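Local coordinates for transcriptional regulator (Saccharomonospora viridis, PDB 4KWA), which probably represses transcription as a TetR-family DNA-binding regulator; this piece holds the TetR helix-turn-helix and the C-terminal domain with choline bound, at residues Asp97-Ser100 with Val101-Val105; Ala13-Leu16 with Ile17-Gly21; Leu56-Asn59 with Val60-Phe64; Asp121-Asp124 with Arg125-Gln128. All coordinates share one frame; numbering follows the deposited sequence. Where two conformers were deposited one is given.

Contact 1: Asp97-Ser100 with Val101-Val105; sequences DEWS and VWLQV. With CHT (choline ion), chain E.
Gln104 turns its side-chain amide back one helical turn onto the carbonyl of Ser100, an odd bond in which Gln104 NE2 lies 3.1 Å from Ser100 O but well above the carbonyl plane, 57° out of it. Ser100 O does sit close to the plane of the amide itself. With chi1 at -58°, CG lies beside the backbone N and opposite the carbonyl carbon, and the extended chain carries NE2 over Ser100. That amide is shared: NE2 also gives a hydrogen bond to Ile17 O and OE1 accepts one from Tyr22 N, tying this helix to the end of helix 2-20.

On another side of the helix two indoles meet the choline. A methyl of the ion, C7, stands over one face of the Trp99 ring, 3.7 Å from Trp99 CE2 and displaced toward the rim; choline C5 lies over a face of Trp102. Such aromatic faces suit a quaternary ammonium. Gln88 and Asp160 also belong to the choline pocket. Trp99 NE1 bonds to Gln88 O, which helps fix the rotation of its indole, while Leu103 CD1 comes at the ring's edge, 4.0 Å from Trp99 CE3. Trp102 CD1 rests 3.1 Å from Glu98 O.

Helix 94-109 packs against helices 2-20, 48-71, 113-139 and 148-168, for example Val101 on Trp14, and Leu103 packs on Thr107 of the second subunit.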
loop_
_atom_site.group_PDB
_atom_site.type_symbol
_atom_site.label_atom_id
_atom_site.label_comp_id
_atom_site.label_asym_id
_atom_site.label_seq_id
_atom_site.Cartn_x
_atom_site.Cartn_y
_atom_site.Cartn_z
ATOM N N ASP A 97 2.098 -4.266 13.689
ATOM C CA ASP A 97 1.858 -2.838 13.996
ATOM C C ASP A 97 2.632 -1.926 13.086
ATOM O O ASP A 97 2.141 -0.860 12.657
ATOM C CB ASP A 97 2.219 -2.558 15.450
ATOM C CG ASP A 97 1.205 -3.121 16.442
ATOM O OD1 ASP A 97 0.126 -3.533 16.060
ATOM O OD2 ASP A 97 1.548 -3.208 17.623
ATOM N N GLU A 98 3.901 -2.259 12.824
ATOM C CA GLU A 98 4.669 -1.442 11.917
ATOM C C GLU A 98 3.988 -1.358 10.573
ATOM O O GLU A 98 3.819 -0.260 10.033
ATOM C CB GLU A 98 6.110 -1.945 11.834
ATOM C CG GLU A 98 6.871 -1.738 13.137
ATOM C CD GLU A 98 8.312 -2.234 13.052
ATOM O OE1 GLU A 98 8.676 -2.834 12.043
ATOM O OE2 GLU A 98 9.104 -1.987 13.956
ATOM N N TRP A 99 3.493 -2.510 10.060
ATOM C CA TRP A 99 2.767 -2.463 8.833
ATOM C C TRP A 99 1.593 -1.534 8.915
ATOM O O TRP A 99 1.345 -0.785 7.982
ATOM C CB TRP A 99 2.333 -3.876 8.388
ATOM C CG TRP A 99 3.387 -4.629 7.604
ATOM C CD1 TRP A 99 4.424 -5.314 8.085
ATOM C CD2 TRP A 99 3.545 -4.622 6.165
ATOM N NE1 TRP A 99 5.223 -5.801 7.053
ATOM C CE2 TRP A 99 4.693 -5.394 5.857
ATOM C CE3 TRP A 99 2.845 -4.044 5.118
ATOM C CZ2 TRP A 99 5.133 -5.642 4.517
ATOM C CZ3 TRP A 99 3.270 -4.305 3.770
ATOM C CH2 TRP A 99 4.408 -5.107 3.488
ATOM N N SER A 100 0.848 -1.633 10.012
ATOM C CA SER A 100 -0.333 -0.792 10.222
ATOM C C SER A 100 0.012 0.682 10.087
ATOM O O SER A 100 -0.766 1.457 9.538
ATOM C CB SER A 100 -0.982 -1.044 11.595
ATOM O OG SER A 100 -1.505 -2.362 11.740
ATOM N N VAL A 101 1.163 1.077 10.626
ATOM C CA VAL A 101 1.604 2.430 10.570
ATOM C C VAL A 101 2.098 2.802 9.163
ATOM O O VAL A 101 1.778 3.918 8.695
ATOM C CB VAL A 101 2.698 2.680 11.582
ATOM C CG1 VAL A 101 3.279 4.082 11.372
ATOM C CG2 VAL A 101 2.095 2.490 12.969
ATOM N N TRP A 102 2.885 1.920 8.531
ATOM C CA TRP A 102 3.363 2.206 7.158
ATOM C C TRP A 102 2.241 2.418 6.175
ATOM O O TRP A 102 2.344 3.384 5.375
ATOM C CB TRP A 102 4.483 1.308 6.609
ATOM C CG TRP A 102 5.743 1.390 7.446
ATOM C CD1 TRP A 102 6.257 0.387 8.200
ATOM C CD2 TRP A 102 6.602 2.544 7.646
ATOM N NE1 TRP A 102 7.402 0.820 8.853
ATOM C CE2 TRP A 102 7.608 2.148 8.559
ATOM C CE3 TRP A 102 6.573 3.903 7.204
ATOM C CZ2 TRP A 102 8.633 3.005 8.958
ATOM C CZ3 TRP A 102 7.604 4.761 7.587
ATOM C CH2 TRP A 102 8.615 4.310 8.482
ATOM N N LEU A 103 1.185 1.624 6.252
ATOM C CA LEU A 103 0.009 1.864 5.399
ATOM C C LEU A 103 -0.500 3.317 5.619
ATOM O O LEU A 103 -0.950 4.013 4.672
ATOM C CB LEU A 103 -1.152 0.898 5.671
ATOM C CG LEU A 103 -1.259 -0.380 4.829
ATOM C CD1 LEU A 103 -0.061 -1.274 4.962
ATOM C CD2 LEU A 103 -2.498 -1.192 5.080
ATOM N N GLN A 104 -0.494 3.788 6.853
ATOM C CA GLN A 104 -0.980 5.169 7.106
ATOM C C GLN A 104 0.007 6.237 6.560
ATOM O O GLN A 104 -0.360 7.346 6.150
ATOM C CB GLN A 104 -1.268 5.341 8.592
ATOM C CG GLN A 104 -2.280 4.377 9.142
ATOM C CD GLN A 104 -2.396 4.564 10.654
ATOM O OE1 GLN A 104 -2.780 5.641 11.142
ATOM N NE2 GLN A 104 -2.151 3.533 11.343
ATOM N N VAL A 105 1.275 5.867 6.636
ATOM C CA VAL A 105 2.298 6.741 6.159
ATOM C C VAL A 105 2.258 6.922 4.679
ATOM O O VAL A 105 2.467 8.051 4.162
ATOM C CB VAL A 105 3.672 6.269 6.638
ATOM C CG1 VAL A 105 4.850 6.996 5.947
ATOM C CG2 VAL A 105 3.744 6.622 8.106
HETATM C C4 CHT E . 9.195 -0.277 4.243
HETATM C C5 CHT E . 8.843 -1.330 5.295
HETATM C C6 CHT E . 6.502 -1.576 4.527
HETATM C C7 CHT E . 7.372 -2.939 6.277
HETATM C C8 CHT E . 8.129 -3.214 3.938
HETATM O O6 CHT E . 9.937 0.745 4.927
HETATM N N1 CHT E . 7.718 -2.260 4.993
#

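Contact 2: Ala13-Leu16 with Ile17-Gly21; sequences AWRL and IARRG. With EDO (1,2-ethanediol), chain D.
Arg15 and Arg19 meet through carbon rather than charge: Arg15 CG stands over the centre of one face of the Arg19 guanidinium, 3.7 Å from Arg19 NE. The two guanidinium planes are turned 69° apart, and Arg15 NE and Arg19 NH2 stay 5.1 Å from each other. Arg15 reaches this place with CG opposite its backbone N (chi1 -176°), then bends at chi3, which turns its guanidinium toward the ethanediol. Leu16 and Arg20 run side by side in one direction, a methyl set obliquely alongside a guanidinium, with Leu16 CD2 3.6 Å from Arg20 NH2.

The apolar pair follows the same helical spacing: Ala13 CB touches Ile17 CD1 at 4.2 Å.

Among polar contacts, Arg15 NE gives a hydrogen bond of 3.0 Å to O1 of an ethanediol, probably from the crystallisation liquor, whose C2 rests on Leu16 CD2. The charge of Arg19 is met by a salt bridge from NH1 to Asp97. Main-chain bonds to the carbonyls four residues back run from Ile17 N on to Gly21 N, which meets Ile17 O at 3.0 Å; Gly21 is the first residue to leave helical angles, with positive phi.

Helix 2-20 opens the DNA-binding domain, and here its buried side chains pack on three helices: Leu16 against 27-34, Trp14 against 48-71, and Ala18 against 94-109.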
loop_
_atom_site.group_PDB
_atom_site.type_symbol
_atom_site.label_atom_id
_atom_site.label_comp_id
_atom_site.label_asym_id
_atom_site.label_seq_id
_atom_site.Cartn_x
_atom_site.Cartn_y
_atom_site.Cartn_z
ATOM N N ALA A 13 2.387 6.250 21.746
ATOM C CA ALA A 13 1.775 6.788 20.499
ATOM C C ALA A 13 1.864 5.863 19.316
ATOM O O ALA A 13 0.865 5.695 18.602
ATOM C CB ALA A 13 2.313 8.170 20.152
ATOM N N TRP A 14 3.018 5.187 19.109
ATOM C CA TRP A 14 3.184 4.241 17.998
ATOM C C TRP A 14 2.186 3.112 17.987
ATOM O O TRP A 14 1.480 2.858 16.994
ATOM C CB TRP A 14 4.596 3.621 18.020
ATOM C CG TRP A 14 4.873 2.680 16.845
ATOM C CD1 TRP A 14 4.812 1.276 16.808
ATOM C CD2 TRP A 14 5.290 3.095 15.535
ATOM N NE1 TRP A 14 5.132 0.848 15.526
ATOM C CE2 TRP A 14 5.456 1.937 14.749
ATOM C CE3 TRP A 14 5.515 4.336 14.959
ATOM C CZ2 TRP A 14 5.859 1.988 13.392
ATOM C CZ3 TRP A 14 5.935 4.401 13.603
ATOM C CH2 TRP A 14 6.109 3.205 12.840
ATOM N N ARG A 15 2.023 2.525 19.173
ATOM C CA ARG A 15 1.093 1.434 19.387
ATOM C C ARG A 15 -0.388 1.840 19.202
ATOM O O ARG A 15 -1.142 1.152 18.486
ATOM C CB ARG A 15 1.385 0.795 20.747
ATOM C CG ARG A 15 0.530 -0.437 21.052
ATOM C CD ARG A 15 0.824 -1.065 22.368
ATOM N NE ARG A 15 0.876 -0.178 23.519
ATOM C CZ ARG A 15 2.029 0.264 23.984
ATOM N NH1 ARG A 15 3.136 -0.076 23.338
ATOM N NH2 ARG A 15 2.084 1.070 24.986
ATOM N N LEU A 16 -0.737 3.015 19.731
ATOM C CA LEU A 16 -2.073 3.540 19.573
ATOM C C LEU A 16 -2.388 3.895 18.107
ATOM O O LEU A 16 -3.470 3.573 17.594
ATOM C CB LEU A 16 -2.279 4.713 20.521
ATOM C CG LEU A 16 -2.249 4.491 22.037
ATOM C CD1 LEU A 16 -2.501 5.797 22.816
ATOM C CD2 LEU A 16 -3.323 3.435 22.330
ATOM N N ILE A 17 -1.423 4.479 17.451
ATOM C CA ILE A 17 -1.563 4.872 16.046
ATOM C C ILE A 17 -1.733 3.575 15.192
ATOM O O ILE A 17 -2.559 3.504 14.318
ATOM C CB ILE A 17 -0.328 5.688 15.607
ATOM C CG1 ILE A 17 -0.382 7.092 16.220
ATOM C CG2 ILE A 17 -0.274 5.798 14.063
ATOM C CD1 ILE A 17 0.899 7.884 16.174
ATOM N N ALA A 18 -0.944 2.556 15.488
ATOM C CA ALA A 18 -1.047 1.265 14.790
ATOM C C ALA A 18 -2.372 0.597 14.945
ATOM O O ALA A 18 -3.019 0.137 13.986
ATOM C CB ALA A 18 0.045 0.355 15.304
ATOM N N ARG A 19 -2.855 0.547 16.187
ATOM C CA ARG A 19 -4.073 -0.229 16.438
ATOM C C ARG A 19 -5.388 0.504 16.292
ATOM O O ARG A 19 -6.432 -0.126 16.071
ATOM C CB ARG A 19 -3.919 -0.835 17.834
ATOM C CG ARG A 19 -2.635 -1.611 17.856
ATOM C CD ARG A 19 -2.457 -2.447 19.084
ATOM N NE ARG A 19 -1.166 -3.074 19.017
ATOM C CZ ARG A 19 -0.656 -3.845 19.983
ATOM N NH1 ARG A 19 0.558 -4.348 19.867
ATOM N NH2 ARG A 19 -1.338 -4.076 21.082
ATOM N N ARG A 20 -5.361 1.825 16.374
ATOM C CA ARG A 20 -6.573 2.631 16.297
ATOM C C ARG A 20 -6.676 3.582 15.120
ATOM O O ARG A 20 -7.785 4.021 14.799
ATOM C CB ARG A 20 -6.710 3.443 17.610
ATOM C CG ARG A 20 -6.762 2.622 18.918
ATOM C CD ARG A 20 -7.266 3.519 20.076
ATOM N NE ARG A 20 -6.821 3.123 21.409
ATOM C CZ ARG A 20 -7.088 3.811 22.532
ATOM N NH1 ARG A 20 -7.825 4.902 22.498
ATOM N NH2 ARG A 20 -6.660 3.370 23.696
ATOM N N GLY A 21 -5.524 3.882 14.528
ATOM C CA GLY A 21 -5.369 4.837 13.456
ATOM C C GLY A 21 -5.056 6.251 13.981
ATOM O O GLY A 21 -5.671 6.791 14.950
HETATM C C1 EDO D . -2.722 -0.631 23.353
HETATM O O1 EDO D . -1.946 0.279 24.310
HETATM C C2 EDO D . -3.141 -0.019 22.009
HETATM O O2 EDO D . -4.553 0.095 21.585
#

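Contact 3: Leu56-Asn59 with Val60-Phe64; sequences LRRN and VKLAF
Leu62 lays its CD1 methyl over one face of the Arg58 guanidinium, 3.6 Å from Arg58 NH1 and offset toward the rim. The two side chains cross at a slant. Arg58 gets there with CG opposite the backbone N (chi1 -176°) and an extended chain as far as NE, whereas the CG of Leu62 lies beside its own backbone N (chi1 -72°) and so points back toward the preceding turn. Leu62 CG packs 3.3 Å from Arg58 O, the carbonyl that takes the hydrogen bond of Leu62 N at 3.0 Å.

The neighbouring pair is Asn59 and Ala63: Ala63 N bonds to Asn59 O at 2.9 Å, and Ala63 CB sits 3.4 Å from that same oxygen. Val60 CG2 packs 3.3 Å from Leu56 O.

Further out, Asn59 ND2 is held by Glu98 of helix 94-109, while Trp14 and Trp102 pack on the Asn59 side chain. Leu56 and Val60 face helices 94-109 and 113-139, and the side chain of Val60 is about 7 Å from the choline. Helix 48-71 follows the helix-turn-helix, as in other TetR-family proteins, and leads from the DNA-binding domain to the C-terminal domain.

The Asn59 amide is therefore satisfied on one side alone: its NH2 meets a carboxylate, but OD1 is buried without a polar partner. Arg66 also meets Glu98 OE2, and it and the Asn59 N-H together probably favour the carboxylate.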
loop_
_atom_site.group_PDB
_atom_site.type_symbol
_atom_site.label_atom_id
_atom_site.label_comp_id
_atom_site.label_asym_id
_atom_site.label_seq_id
_atom_site.Cartn_x
_atom_site.Cartn_y
_atom_site.Cartn_z
ATOM N N LEU A 56 7.870 7.826 14.016
ATOM C CA LEU A 56 8.314 7.104 12.797
ATOM C C LEU A 56 9.863 7.071 12.835
ATOM O O LEU A 56 10.483 6.054 12.522
ATOM C CB LEU A 56 7.907 7.840 11.551
ATOM C CG LEU A 56 6.423 7.852 11.272
ATOM C CD1 LEU A 56 6.094 8.829 10.169
ATOM C CD2 LEU A 56 5.988 6.476 10.859
ATOM N N ARG A 57 10.472 8.183 13.170
ATOM C CA ARG A 57 11.921 8.216 13.190
ATOM C C ARG A 57 12.472 7.192 14.167
ATOM O O ARG A 57 13.415 6.437 13.854
ATOM C CB ARG A 57 12.411 9.598 13.571
ATOM C CG ARG A 57 13.880 9.881 13.230
ATOM C CD ARG A 57 14.351 11.219 13.774
ATOM N NE ARG A 57 13.373 12.314 13.611
ATOM C CZ ARG A 57 13.128 12.964 12.487
ATOM N NH1 ARG A 57 12.273 13.987 12.482
ATOM N NH2 ARG A 57 13.803 12.653 11.393
ATOM N N ARG A 58 11.848 7.122 15.348
ATOM C CA ARG A 58 12.293 6.154 16.356
ATOM C C ARG A 58 12.091 4.719 15.870
ATOM O O ARG A 58 12.941 3.824 16.053
ATOM C CB ARG A 58 11.567 6.366 17.723
ATOM C CG ARG A 58 12.096 5.419 18.809
ATOM C CD ARG A 58 11.292 5.617 20.126
ATOM N NE ARG A 58 11.436 4.453 21.005
ATOM C CZ ARG A 58 10.626 3.398 21.040
ATOM N NH1 ARG A 58 9.544 3.310 20.243
ATOM N NH2 ARG A 58 10.904 2.408 21.896
ATOM N N ASN A 59 10.989 4.466 15.194
ATOM C CA ASN A 59 10.760 3.127 14.755
ATOM C C ASN A 59 11.664 2.722 13.626
ATOM O O ASN A 59 12.035 1.550 13.529
ATOM C CB ASN A 59 9.293 2.959 14.367
ATOM C CG ASN A 59 9.040 1.633 13.767
ATOM O OD1 ASN A 59 9.228 1.476 12.531
ATOM N ND2 ASN A 59 8.865 0.638 14.614
ATOM N N VAL A 60 11.973 3.638 12.723
ATOM C CA VAL A 60 12.868 3.297 11.573
ATOM C C VAL A 60 14.185 2.881 12.161
ATOM O O VAL A 60 14.783 1.916 11.691
ATOM C CB VAL A 60 13.036 4.471 10.589
ATOM C CG1 VAL A 60 14.321 4.402 9.717
ATOM C CG2 VAL A 60 11.761 4.660 9.794
ATOM N N LYS A 61 14.641 3.576 13.193
ATOM C CA LYS A 61 15.892 3.162 13.843
ATOM C C LYS A 61 15.814 1.793 14.531
ATOM O O LYS A 61 16.728 0.996 14.475
ATOM C CB LYS A 61 16.276 4.216 14.876
ATOM C CG LYS A 61 17.314 3.764 15.884
ATOM C CD LYS A 61 18.011 4.898 16.598
ATOM C CE LYS A 61 19.315 5.224 15.885
ATOM N NZ LYS A 61 20.317 4.118 16.019
ATOM N N LEU A 62 14.771 1.552 15.317
ATOM C CA LEU A 62 14.606 0.267 15.958
ATOM C C LEU A 62 14.649 -0.822 14.918
ATOM O O LEU A 62 15.257 -1.902 15.129
ATOM C CB LEU A 62 13.190 0.185 16.604
ATOM C CG LEU A 62 12.933 1.021 17.865
ATOM C CD1 LEU A 62 11.442 1.026 18.181
ATOM C CD2 LEU A 62 13.790 0.551 19.049
ATOM N N ALA A 63 13.961 -0.572 13.817
ATOM C CA ALA A 63 13.795 -1.613 12.755
ATOM C C ALA A 63 15.100 -1.941 12.040
ATOM O O ALA A 63 15.370 -3.082 11.719
ATOM C CB ALA A 63 12.720 -1.220 11.764
ATOM N N PHE A 64 15.923 -0.933 11.865
ATOM C CA PHE A 64 17.201 -1.119 11.286
ATOM C C PHE A 64 18.179 -1.809 12.275
ATOM O O PHE A 64 18.904 -2.736 11.924
ATOM C CB PHE A 64 17.714 0.217 10.818
ATOM C CG PHE A 64 19.091 0.125 10.240
ATOM C CD1 PHE A 64 19.277 -0.342 8.951
ATOM C CD2 PHE A 64 20.190 0.520 10.997
ATOM C CE1 PHE A 64 20.569 -0.458 8.422
ATOM C CE2 PHE A 64 21.456 0.441 10.463
ATOM C CZ PHE A 64 21.631 -0.050 9.180
#

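Contact 4: Asp121-Asp124 with Arg125-Gln128; sequences DAYD and RWYQ
Helix 113-139, one of the long helices of the BetI-type C-terminal domain, carries a cluster of three aromatic side chains here, two of them tyrosines one turn apart. Tyr123 OH comes within 3.6 Å of Tyr127 CD1, and Tyr123 CE2 lies 3.9 Å from Tyr127 CB. The ring planes are only 30° apart but slid so far, with centroids separated by 5.9 Å, that the faces barely overlap; the touching is done by the hydroxyl and ring carbons of the first tyrosine. Both rings start from a CG opposite the backbone N (chi1 173° in Tyr123, 175° in Tyr127), which sends them off the helix in successive turns.

In TetR-family regulators the C-terminal helices build both the ligand pocket and the dimer interface; this turn of helix reaches the interface through Tyr123 and lies close to the pocket through Trp126. Trp126 packs on Ser156 and Ile159 of helix 148-168 and has its side chain about 5 Å from the choline. The hydroxyl of Tyr123 is paired with Ser156 OG and also with Lys170 of the second subunit, whereas that of Tyr127 bonds to Asp149.

Trp126 CD1 approaches Tyr123 CE1 at 4.5 Å, a loose contact, and Tyr123 O lies near the indole's plane at its edge. Tyr123 O also accepts the main-chain bond from Tyr127 N at 2.8 Å. On the outer side, Gln128 sets its CG, beside its own backbone N, 3.2 Å from Asp124 O, while Arg125 reaches across to the ring of Phe64 in a cation-pi contact.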
loop_
_atom_site.group_PDB
_atom_site.type_symbol
_atom_site.label_atom_id
_atom_site.label_comp_id
_atom_site.label_asym_id
_atom_site.label_seq_id
_atom_site.Cartn_x
_atom_site.Cartn_y
_atom_site.Cartn_z
ATOM N N ASP A 121 13.646 8.424 2.661
ATOM C CA ASP A 121 14.985 7.988 3.096
ATOM C C ASP A 121 14.938 6.588 3.675
ATOM O O ASP A 121 15.888 5.860 3.520
ATOM C CB ASP A 121 15.517 8.886 4.181
ATOM C CG ASP A 121 15.922 10.212 3.670
ATOM O OD1 ASP A 121 15.964 10.407 2.422
ATOM O OD2 ASP A 121 16.169 11.051 4.534
ATOM N N ALA A 122 13.917 6.218 4.463
ATOM C CA ALA A 122 13.872 4.886 5.023
ATOM C C ALA A 122 13.734 3.830 3.870
ATOM O O ALA A 122 14.430 2.827 3.866
ATOM C CB ALA A 122 12.727 4.683 6.030
ATOM N N TYR A 123 12.867 4.119 2.890
ATOM C CA TYR A 123 12.640 3.245 1.767
ATOM C C TYR A 123 13.943 3.021 1.011
ATOM O O TYR A 123 14.333 1.870 0.662
ATOM C CB TYR A 123 11.593 3.860 0.789
ATOM C CG TYR A 123 11.519 3.027 -0.426
ATOM C CD1 TYR A 123 10.799 1.911 -0.418
ATOM C CD2 TYR A 123 12.209 3.363 -1.565
ATOM C CE1 TYR A 123 10.755 1.067 -1.477
ATOM C CE2 TYR A 123 12.201 2.539 -2.640
ATOM C CZ TYR A 123 11.451 1.378 -2.593
ATOM O OH TYR A 123 11.411 0.552 -3.732
ATOM N N ASP A 124 14.568 4.111 0.657
ATOM C CA ASP A 124 15.832 4.091 -0.077
ATOM C C ASP A 124 16.905 3.248 0.588
ATOM O O ASP A 124 17.655 2.544 -0.092
ATOM C CB ASP A 124 16.410 5.482 -0.193
ATOM C CG ASP A 124 15.709 6.358 -1.195
ATOM O OD1 ASP A 124 14.764 5.876 -1.898
ATOM O OD2 ASP A 124 16.116 7.562 -1.281
ATOM N N ARG A 125 16.945 3.256 1.914
ATOM C CA ARG A 125 17.950 2.487 2.620
ATOM C C ARG A 125 17.698 1.006 2.461
ATOM O O ARG A 125 18.601 0.211 2.229
ATOM C CB ARG A 125 17.978 2.887 4.084
ATOM C CG ARG A 125 19.126 2.278 4.809
ATOM C CD ARG A 125 19.134 2.710 6.280
ATOM N NE ARG A 125 20.494 2.724 6.753
ATOM C CZ ARG A 125 20.825 3.222 7.951
ATOM N NH1 ARG A 125 19.860 3.727 8.760
ATOM N NH2 ARG A 125 22.096 3.270 8.317
ATOM N N TRP A 126 16.430 0.639 2.469
ATOM C CA TRP A 126 16.014 -0.746 2.365
ATOM C C TRP A 126 16.265 -1.207 0.932
ATOM O O TRP A 126 16.789 -2.298 0.700
ATOM C CB TRP A 126 14.539 -0.765 2.772
ATOM C CG TRP A 126 13.681 -1.839 2.268
ATOM C CD1 TRP A 126 12.598 -1.698 1.483
ATOM C CD2 TRP A 126 13.812 -3.208 2.552
ATOM N NE1 TRP A 126 12.014 -2.926 1.238
ATOM C CE2 TRP A 126 12.733 -3.879 1.923
ATOM C CE3 TRP A 126 14.710 -3.936 3.287
ATOM C CZ2 TRP A 126 12.604 -5.251 1.950
ATOM C CZ3 TRP A 126 14.552 -5.301 3.354
ATOM C CH2 TRP A 126 13.509 -5.947 2.687
ATOM N N TYR A 127 15.899 -0.353 0.007
ATOM C CA TYR A 127 16.035 -0.591 -1.375
ATOM C C TYR A 127 17.518 -0.906 -1.690
ATOM O O TYR A 127 17.834 -1.931 -2.311
ATOM C CB TYR A 127 15.573 0.617 -2.145
ATOM C CG TYR A 127 15.783 0.535 -3.654
ATOM C CD1 TYR A 127 14.902 -0.121 -4.474
ATOM C CD2 TYR A 127 16.840 1.157 -4.235
ATOM C CE1 TYR A 127 15.053 -0.091 -5.823
ATOM C CE2 TYR A 127 17.025 1.131 -5.589
ATOM C CZ TYR A 127 16.134 0.470 -6.374
ATOM O OH TYR A 127 16.372 0.498 -7.742
ATOM N N GLN A 128 18.398 -0.075 -1.212
ATOM C CA GLN A 128 19.863 -0.319 -1.379
ATOM C C GLN A 128 20.361 -1.602 -0.705
ATOM O O GLN A 128 21.179 -2.299 -1.302
ATOM C CB GLN A 128 20.693 0.890 -1.014
ATOM C CG GLN A 128 20.386 2.162 -1.783
ATOM C CD GLN A 128 20.563 2.141 -3.334
ATOM O OE1 GLN A 128 20.008 2.994 -4.059
ATOM N NE2 GLN A 128 21.290 1.205 -3.824
#

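Overall arrangement
Each contact lies along one helix, contact 2 at its end, yet their surroundings differ. Contacts 1 and 2 are mostly buried, though contact 2 has an arginine-rich outer side; contacts 3 and 4 are partly buried. Contact 1 touches contact 2 through Asp97 with Arg19 and contact 3 through Glu98 with Asn59, so charged and amide groups join these helices. Contacts 2 and 3 share Trp14, whose ring packs on Leu56 and Asn59. Contacts 3 and 4 meet at Phe64 with Arg125 and Val60 with Ala122, whereas contacts 2 and 4 are about 24 Å apart between centres. Aromatic chemistry marks contacts 1 and 4, nearest the choline; guanidinium-on-carbon packing marks 2 and 3.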